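Local coordinates for protein Dye-decolorizing peroxidase (PDB 7D8M) that probably acts as a heme b peroxidase of the DyP type, decolorizing dyes by oxidation, at residues F231-Y234 against V235-A239. Numbering follows the deposited sequence.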
loop_
_atom_site.group_PDB
_atom_site.type_symbol
_atom_site.label_atom_id
_atom_site.label_comp_id
_atom_site.label_asym_id
_atom_site.label_seq_id
_atom_site.Cartn_x
_atom_site.Cartn_y
_atom_site.Cartn_z
ATOM N N PHE A 231 9.508 -17.507 5.328
ATOM C CA PHE A 231 8.276 -17.327 6.085
ATOM C C PHE A 231 7.573 -18.662 6.316
ATOM O O PHE A 231 7.181 -18.982 7.446
ATOM C CB PHE A 231 7.362 -16.347 5.338
ATOM C CG PHE A 231 5.938 -16.327 5.838
ATOM C CD1 PHE A 231 4.943 -17.035 5.172
ATOM C CD2 PHE A 231 5.595 -15.594 6.961
ATOM C CE1 PHE A 231 3.624 -17.019 5.630
ATOM C CE2 PHE A 231 4.284 -15.568 7.422
ATOM C CZ PHE A 231 3.296 -16.286 6.754
ATOM N N ASN A 232 7.400 -19.454 5.250
ATOM C CA ASN A 232 6.750 -20.758 5.381
ATOM C C ASN A 232 7.486 -21.660 6.371
ATOM O O ASN A 232 6.854 -22.334 7.190
ATOM C CB ASN A 232 6.651 -21.437 4.015
ATOM C CG ASN A 232 5.604 -20.799 3.131
ATOM O OD1 ASN A 232 4.648 -20.207 3.625
ATOM N ND2 ASN A 232 5.776 -20.918 1.818
ATOM N N LYS A 233 8.821 -21.687 6.308
ATOM C CA LYS A 233 9.600 -22.512 7.234
ATOM C C LYS A 233 9.424 -22.043 8.676
ATOM O O LYS A 233 9.348 -22.862 9.604
ATOM C CB LYS A 233 11.078 -22.483 6.813
ATOM C CG LYS A 233 12.058 -23.225 7.735
ATOM C CD LYS A 233 11.757 -24.710 7.778
ATOM C CE LYS A 233 12.797 -25.470 8.599
ATOM N NZ LYS A 233 12.179 -26.639 9.299
ATOM N N TYR A 234 9.322 -20.728 8.882
ATOM C CA TYR A 234 9.151 -20.193 10.232
ATOM C C TYR A 234 7.838 -20.647 10.863
ATOM O O TYR A 234 7.802 -21.057 12.034
ATOM C CB TYR A 234 9.211 -18.667 10.218
ATOM C CG TYR A 234 8.989 -18.108 11.602
ATOM C CD1 TYR A 234 9.974 -18.216 12.570
ATOM C CD2 TYR A 234 7.782 -17.518 11.956
ATOM C CE1 TYR A 234 9.775 -17.722 13.859
ATOM C CE2 TYR A 234 7.569 -17.030 13.238
ATOM C CZ TYR A 234 8.571 -17.136 14.187
ATOM O OH TYR A 234 8.378 -16.654 15.471
ATOM N N VAL A 235 6.735 -20.535 10.121
ATOM C CA VAL A 235 5.443 -20.855 10.726
ATOM C C VAL A 235 5.289 -22.359 10.888
ATOM O O VAL A 235 4.648 -22.827 11.845
ATOM C CB VAL A 235 4.284 -20.246 9.910
ATOM C CG1 VAL A 235 4.341 -18.710 9.963
ATOM C CG2 VAL A 235 4.308 -20.739 8.467
ATOM N N LEU A 236 5.875 -23.144 9.980
ATOM C CA LEU A 236 5.924 -24.593 10.186
ATOM C C LEU A 236 6.696 -24.937 11.452
ATOM O O LEU A 236 6.226 -25.726 12.281
ATOM C CB LEU A 236 6.549 -25.281 8.970
ATOM C CG LEU A 236 5.560 -25.556 7.831
ATOM C CD1 LEU A 236 6.254 -25.949 6.514
ATOM C CD2 LEU A 236 4.559 -26.630 8.274
ATOM N N ASP A 237 7.880 -24.342 11.624
ATOM C CA ASP A 237 8.723 -24.633 12.780
ATOM C C ASP A 237 8.086 -24.200 14.092
ATOM O O ASP A 237 8.474 -24.705 15.151
ATOM C CB ASP A 237 10.077 -23.939 12.655
ATOM C CG ASP A 237 11.003 -24.617 11.660
ATOM O OD1 ASP A 237 10.685 -25.730 11.172
ATOM O OD2 ASP A 237 12.061 -24.018 11.368
ATOM N N ASN A 238 7.142 -23.262 14.054
ATOM C CA ASN A 238 6.515 -22.746 15.263
ATOM C C ASN A 238 5.019 -23.038 15.299
ATOM O O ASN A 238 4.273 -22.333 15.983
ATOM C CB ASN A 238 6.788 -21.247 15.381
ATOM C CG ASN A 238 8.252 -20.947 15.586
ATOM O OD1 ASN A 238 8.716 -20.874 16.720
ATOM N ND2 ASN A 238 9.004 -20.793 14.485
ATOM N N ALA A 239 4.576 -24.067 14.574
ATOM C CA ALA A 239 3.156 -24.363 14.421
ATOM C C ALA A 239 2.430 -24.384 15.760
ATOM O O ALA A 239 2.946 -24.886 16.765
ATOM C CB ALA A 239 2.976 -25.713 13.724
#
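K233 and D237 sit one turn apart near the C-terminal end of helix 228-237 and close a salt bridge on its surface, NZ meeting OD1 at 2.6 Å. The carboxylate offers the syn lone pair of OD1, and the lysine chain, bent at its second and fourth torsions, carries the ammonium there while CE lies 3.2 Å from OD2. With an alanine in place of K233, D237 would probably lose its charge partner and its carboxylate would be freer to turn. Along the same turns the backbone keeps its helical i to i+4 bonds: F231 O takes V235 N, N232 O takes L236 N, and K233 O takes D237 N at 2.9 Å.

The next carbonyl is served differently. N238 is the first residue to leave helical torsions, and its own N makes only a weak bond to Y234 O. Its side chain makes up for this: ND2 donates to Y234 O over 2.7 Å, nearly straight at 177°, with the acceptor in the amide plane. The same ND2 lies over one face of the Y234 ring, 3.2 Å from CE1 and offset toward the rim, the two planes 37° apart. With chi1 at 178° the Y234 ring swings away from its own N to the side of the carbonyl carbon, where the amide can rest on it.

On the inward side, V235 CG1 lies over a face of the F231 ring, 4.0 Å from CE2; F168 also meets that ring, while M260 of helix 249-261 touches V235. The F231 side chain lies about 9 Å from the bound heme. The chemistry is that of a helix C-terminus, where an asparagine amide supplies the strong donor to a carbonyl that the departing backbone serves only weakly.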